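Local coordinates for ZINC phosphodiesterase ELAC protein 1 (Homo sapiens, PDB 3ZWF) that cleaves extra 3' nucleotides from tRNA precursors as a zinc-dependent endonuclease and repairs tRNAs by removing a 2',3'-cyclic phosphate, at the interface of chains A and B. Residues are numbered along the deposited sequence; one frame, centred on the assembly and turned at random. Chains: chain A/B, ZINC phosphodiesterase ELAC protein 1.

Contact 1: the interface of chains A and B. Residues chain A 36-40, 68, 71-72; chain B 12-13, 37, 67.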
loop_
_atom_site.group_PDB
_atom_site.type_symbol
_atom_site.label_atom_id
_atom_site.label_comp_id
_atom_site.label_asym_id
_atom_site.label_seq_id
_atom_site.Cartn_x
_atom_site.Cartn_y
_atom_site.Cartn_z
ATOM N N GLY A 36 -4.661 -2.948 5.690
ATOM C CA GLY A 36 -4.497 -1.612 5.072
ATOM C C GLY A 36 -3.063 -1.256 4.745
ATOM O O GLY A 36 -2.100 -1.867 5.244
ATOM N N GLU A 37 -2.927 -0.227 3.915
ATOM C CA GLU A 37 -1.627 0.258 3.547
ATOM C C GLU A 37 -0.826 0.613 4.797
ATOM O O GLU A 37 -1.355 1.207 5.740
ATOM C CB GLU A 37 -1.801 1.480 2.651
ATOM C CG GLU A 37 -0.460 2.089 2.341
ATOM C CD GLU A 37 -0.432 3.011 1.147
ATOM O OE1 GLU A 37 -1.446 3.245 0.468
ATOM O OE2 GLU A 37 0.653 3.512 0.911
ATOM N N GLY A 38 0.432 0.197 4.826
ATOM C CA GLY A 38 1.313 0.418 5.968
ATOM C C GLY A 38 1.343 -0.649 7.034
ATOM O O GLY A 38 2.113 -0.561 7.997
ATOM N N THR A 39 0.496 -1.647 6.885
ATOM C CA THR A 39 0.502 -2.754 7.816
ATOM C C THR A 39 1.860 -3.420 7.994
ATOM O O THR A 39 2.292 -3.650 9.110
ATOM C CB THR A 39 -0.573 -3.786 7.466
ATOM O OG1 THR A 39 -1.853 -3.151 7.543
ATOM C CG2 THR A 39 -0.514 -4.972 8.440
ATOM N N GLN A 40 2.599 -3.628 6.902
ATOM C CA GLN A 40 3.915 -4.281 7.040
ATOM C C GLN A 40 4.879 -3.476 7.924
ATOM O O GLN A 40 5.678 -4.040 8.680
ATOM C CB GLN A 40 4.538 -4.598 5.672
ATOM C CG GLN A 40 4.811 -3.369 4.802
ATOM C CD GLN A 40 5.670 -3.706 3.615
ATOM O OE1 GLN A 40 6.817 -4.164 3.783
ATOM N NE2 GLN A 40 5.144 -3.446 2.394
ATOM N N GLY A 68 -2.570 -2.885 1.686
ATOM C CA GLY A 68 -1.292 -3.330 2.251
ATOM C C GLY A 68 -0.893 -4.778 1.998
ATOM O O GLY A 68 0.223 -5.202 2.335
ATOM N N GLY A 71 2.216 -5.780 -0.573
ATOM C CA GLY A 71 3.454 -5.413 0.092
ATOM C C GLY A 71 3.812 -6.351 1.206
ATOM O O GLY A 71 4.953 -6.776 1.321
ATOM N N LEU A 72 2.825 -6.664 2.039
ATOM C CA LEU A 72 3.025 -7.599 3.141
ATOM C C LEU A 72 3.534 -8.963 2.649
ATOM O O LEU A 72 4.477 -9.508 3.209
ATOM C CB LEU A 72 1.772 -7.744 3.964
ATOM C CG LEU A 72 1.867 -8.714 5.146
ATOM C CD1 LEU A 72 2.919 -8.284 6.181
ATOM C CD2 LEU A 72 0.485 -8.872 5.790
ATOM N N TYR B 12 11.576 -2.412 0.319
ATOM C CA TYR B 12 10.369 -2.302 1.152
ATOM C C TYR B 12 10.491 -1.111 2.100
ATOM O O TYR B 12 11.596 -0.664 2.378
ATOM C CB TYR B 12 10.132 -3.586 1.967
ATOM C CG TYR B 12 11.291 -3.998 2.830
ATOM C CD1 TYR B 12 12.279 -4.834 2.340
ATOM C CD2 TYR B 12 11.389 -3.568 4.142
ATOM C CE1 TYR B 12 13.346 -5.221 3.139
ATOM C CE2 TYR B 12 12.448 -3.954 4.960
ATOM C CZ TYR B 12 13.427 -4.783 4.440
ATOM O OH TYR B 12 14.477 -5.168 5.227
ATOM N N PRO B 13 9.356 -0.613 2.615
ATOM C CA PRO B 13 9.368 0.424 3.590
ATOM C C PRO B 13 9.710 -0.105 4.960
ATOM O O PRO B 13 9.325 -1.207 5.317
ATOM C CB PRO B 13 7.948 0.963 3.566
ATOM C CG PRO B 13 7.145 -0.180 3.117
ATOM C CD PRO B 13 7.991 -0.981 2.206
ATOM N N GLU B 37 4.743 1.740 -1.026
ATOM C CA GLU B 37 3.823 1.661 0.080
ATOM C C GLU B 37 4.215 2.619 1.208
ATOM O O GLU B 37 5.391 2.729 1.555
ATOM C CB GLU B 37 3.788 0.222 0.559
ATOM C CG GLU B 37 2.894 0.142 1.787
ATOM C CD GLU B 37 2.334 -1.254 2.075
ATOM O OE1 GLU B 37 2.710 -2.253 1.453
ATOM O OE2 GLU B 37 1.549 -1.338 3.052
ATOM N N PHE B 67 3.282 0.337 -5.146
ATOM C CA PHE B 67 2.164 -0.260 -4.354
ATOM C C PHE B 67 1.429 0.791 -3.531
ATOM O O PHE B 67 0.280 0.526 -3.126
ATOM C CB PHE B 67 2.647 -1.376 -3.426
ATOM C CG PHE B 67 2.900 -2.706 -4.075
ATOM C CD1 PHE B 67 2.493 -3.020 -5.370
ATOM C CD2 PHE B 67 3.573 -3.688 -3.347
ATOM C CE1 PHE B 67 2.737 -4.283 -5.901
ATOM C CE2 PHE B 67 3.818 -4.960 -3.883
ATOM C CZ PHE B 67 3.417 -5.246 -5.145
HETATM O O HOH W 1 1.302 -3.614 4.278
HETATM O O HOH W 2 -1.911 1.783 -1.825
HETATM O O HOH W 3 1.042 -3.284 -0.568
#
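B:Glu37 pushes its carboxylate into chain A and is held by direct hydrogen bonds and by water. Its OE2 accepts the backbone N-H of A:Gly38 at 2.6 Å, using the anti lone pair, in a bond close to straight (164° at the hydrogen). The other oxygen, OE1, takes the amide NE2 of A:Gln40 at 2.9 Å. This donor comes from above the carboxylate plane, while OE1 lies in the amide plane of A:Gln40. The two side chains meet tip to tip with their planes nearly perpendicular. B:Glu37 has CG anti to its backbone N (chi1 176°) and an extended chain, which carries the carboxylate this far across.

Water 1 lies 2.6 Å from B:Glu37 OE2 and also binds A:Gln40 N and A:Gly68 O. Water 3 joins B:Glu37 OE1 to A:Gly71 N. Water 2 joins A:Glu37 OE1 to B:Phe67 O.

A few apolar contacts lie beside these bonds. The CD of A:Gln40 rests 3.8 Å from B:Pro13 CD. CD2 of the B:Phe67 ring lies 3.8 Å from A:Gly71 CA. The side chains of A:Glu37 and B:Glu37 run antiparallel alongside each other, CG to CG at 3.9 Å. Their OE2 atoms stay 5.4 Å apart, which may limit repulsion between like charges.

On chain A the site joins the loop before helix 39-45, that helix's start, the loop residue A:Gly68 and the first turn of helix 69-79. Chain B supplies loops.

Contact 2: the interface of chains A and B. Residues chain A 70-71, 74, 100, 104-105, 107-108; chain B 63, 66-67, 100.
The start of helix 69-79 and the end of helix 97-107 of chain A form an apolar seat for B:Phe67, which follows the 3-10 helix 63-65 of chain B. That short helix lies in the metal-binding HxHxDH motif of the metallo-beta-lactamase fold.

The ring of B:Phe67 is packed on both faces. A:Pro70 CB lies over one face, toward the rim, 3.9 Å from the ring centroid in a CH-pi contact. The CA of B:Gly63, from its own chain, covers the centre of the opposite face. A:Cys74 SG meets the ring edge in plane, 3.9 Å from CE2. The methyl CG2 of A:Thr104 touches CE1 at 3.4 Å. A:Thr104 holds CG2 anti to its backbone N, while its hydroxyl OG1 turns back to bond A:Phe100 O at 2.7 Å. The same OG1 sits in plane at the edge of the B:Phe100 ring.

A:Leu107 makes a second apolar group. Its CG is anti to the backbone N (chi1 -178°), and the branch CD2 does the touching. CD2 packs 3.5 Å from B:Phe100 CB and 3.7 Å from B:Phe66 CE2. B:Phe66 CE2 lies over one face of the B:Phe100 ring, toward its rim, and probably helps to hold it.

Polar atoms play a smaller part. A:Ser108 OG bonds back to A:Thr104 O at 2.9 Å. Water 4 links A:Ser108 O to B:Gly63 N.

The site thus sets two helices of chain A against the motif loop and helix 97-107 of chain B.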
loop_
_atom_site.group_PDB
_atom_site.type_symbol
_atom_site.label_atom_id
_atom_site.label_comp_id
_atom_site.label_asym_id
_atom_site.label_seq_id
_atom_site.Cartn_x
_atom_site.Cartn_y
_atom_site.Cartn_z
ATOM N N PRO A 70 -0.404 -6.815 -0.861
ATOM C CA PRO A 70 0.689 -7.217 -1.765
ATOM C C PRO A 70 2.058 -6.965 -1.167
ATOM O O PRO A 70 2.952 -7.828 -1.244
ATOM C CB PRO A 70 0.447 -6.332 -2.996
ATOM C CG PRO A 70 -0.999 -6.108 -3.008
ATOM C CD PRO A 70 -1.380 -5.951 -1.550
ATOM N N GLY A 71 2.216 -5.780 -0.573
ATOM C CA GLY A 71 3.454 -5.413 0.092
ATOM C C GLY A 71 3.812 -6.351 1.206
ATOM O O GLY A 71 4.953 -6.776 1.321
ATOM N N CYS A 74 5.008 -9.741 -0.167
ATOM C CA CYS A 74 6.350 -9.573 -0.750
ATOM C C CYS A 74 7.426 -9.557 0.328
ATOM O O CYS A 74 8.459 -10.209 0.220
ATOM C CB CYS A 74 6.445 -8.287 -1.584
ATOM S SG CYS A 74 5.612 -8.365 -3.095
ATOM N N PHE A 100 -6.947 -10.238 -7.529
ATOM C CA PHE A 100 -6.205 -9.054 -7.170
ATOM C C PHE A 100 -4.785 -9.418 -6.776
ATOM O O PHE A 100 -3.807 -8.825 -7.261
ATOM C CB PHE A 100 -6.860 -8.265 -6.031
ATOM C CG PHE A 100 -6.020 -7.140 -5.540
ATOM C CD1 PHE A 100 -5.863 -6.009 -6.303
ATOM C CD2 PHE A 100 -5.367 -7.214 -4.315
ATOM C CE1 PHE A 100 -5.047 -4.958 -5.853
ATOM C CE2 PHE A 100 -4.590 -6.152 -3.843
ATOM C CZ PHE A 100 -4.443 -5.034 -4.611
ATOM N N THR A 104 -1.446 -8.789 -9.161
ATOM C CA THR A 104 -0.493 -7.817 -8.579
ATOM C C THR A 104 0.908 -8.442 -8.435
ATOM O O THR A 104 1.921 -7.818 -8.737
ATOM C CB THR A 104 -1.023 -7.206 -7.264
ATOM O OG1 THR A 104 -2.313 -6.638 -7.555
ATOM C CG2 THR A 104 -0.055 -6.102 -6.701
ATOM N N MET A 105 0.952 -9.706 -8.033
ATOM C CA MET A 105 2.227 -10.437 -7.958
ATOM C C MET A 105 2.845 -10.598 -9.353
ATOM O O MET A 105 4.059 -10.439 -9.524
ATOM C CB MET A 105 2.082 -11.791 -7.286
ATOM C CG MET A 105 1.661 -11.719 -5.833
ATOM S SD MET A 105 2.814 -10.888 -4.746
ATOM C CE MET A 105 2.021 -9.305 -4.500
ATOM N N LEU A 107 2.244 -8.698 -12.034
ATOM C CA LEU A 107 2.604 -7.355 -12.571
ATOM C C LEU A 107 3.941 -6.900 -12.014
ATOM O O LEU A 107 4.747 -6.228 -12.724
ATOM C CB LEU A 107 1.508 -6.337 -12.254
ATOM C CG LEU A 107 1.668 -4.898 -12.755
ATOM C CD1 LEU A 107 1.496 -4.843 -14.289
ATOM C CD2 LEU A 107 0.729 -3.924 -12.019
ATOM N N SER A 108 4.182 -7.215 -10.739
ATOM C CA SER A 108 5.398 -6.743 -10.039
ATOM C C SER A 108 6.565 -7.740 -10.158
ATOM O O SER A 108 7.600 -7.563 -9.502
ATOM C CB SER A 108 5.088 -6.437 -8.598
ATOM O OG SER A 108 4.642 -7.576 -7.895
ATOM N N GLY B 63 7.123 -3.451 -6.569
ATOM C CA GLY B 63 6.154 -2.951 -5.605
ATOM C C GLY B 63 6.560 -1.792 -4.703
ATOM O O GLY B 63 5.732 -0.936 -4.365
ATOM N N PHE B 66 5.504 1.382 -6.551
ATOM C CA PHE B 66 4.138 1.718 -6.967
ATOM C C PHE B 66 2.993 1.202 -6.098
ATOM O O PHE B 66 1.877 1.612 -6.325
ATOM C CB PHE B 66 3.877 1.348 -8.437
ATOM C CG PHE B 66 3.599 -0.085 -8.690
ATOM C CD1 PHE B 66 4.635 -1.000 -8.815
ATOM C CD2 PHE B 66 2.284 -0.545 -8.904
ATOM C CE1 PHE B 66 4.372 -2.324 -9.029
ATOM C CE2 PHE B 66 2.015 -1.905 -9.161
ATOM C CZ PHE B 66 3.075 -2.787 -9.232
ATOM N N PHE B 67 3.282 0.337 -5.146
ATOM C CA PHE B 67 2.164 -0.260 -4.354
ATOM C C PHE B 67 1.429 0.791 -3.531
ATOM O O PHE B 67 0.280 0.526 -3.126
ATOM C CB PHE B 67 2.647 -1.376 -3.426
ATOM C CG PHE B 67 2.900 -2.706 -4.075
ATOM C CD1 PHE B 67 2.493 -3.020 -5.370
ATOM C CD2 PHE B 67 3.573 -3.688 -3.347
ATOM C CE1 PHE B 67 2.737 -4.283 -5.901
ATOM C CE2 PHE B 67 3.818 -4.960 -3.883
ATOM C CZ PHE B 67 3.417 -5.246 -5.145
ATOM N N PHE B 100 -3.627 -1.754 -13.992
ATOM C CA PHE B 100 -3.501 -1.921 -12.533
ATOM C C PHE B 100 -4.345 -0.905 -11.757
ATOM O O PHE B 100 -5.066 -1.252 -10.825
ATOM C CB PHE B 100 -2.045 -1.844 -12.069
ATOM C CG PHE B 100 -1.877 -1.870 -10.541
ATOM C CD1 PHE B 100 -2.079 -3.056 -9.835
ATOM C CD2 PHE B 100 -1.490 -0.736 -9.846
ATOM C CE1 PHE B 100 -1.920 -3.085 -8.449
ATOM C CE2 PHE B 100 -1.305 -0.743 -8.480
ATOM C CZ PHE B 100 -1.528 -1.939 -7.769
HETATM O O HOH W 4 8.170 -6.154 -6.859
#

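The centres of contact 1 and contact 2 lie about 10 Å apart, and the two share A:Gly71 and B:Phe67. They form one continuous stretch of the homodimer interface. Contact 1 is mainly polar and wet, whereas contact 2 is mainly apolar. Two-fold symmetry repeats both with the chains exchanged. The centre of contact 1 is about 11 Å from A:Asp64, a zinc ligand and the probable proton acceptor, and that of contact 2 about 15 Å. Helix 69-79 serves both contacts on chain A. Dimer packing may therefore help to steady the loops next to the zinc site, although the structure alone does not show this.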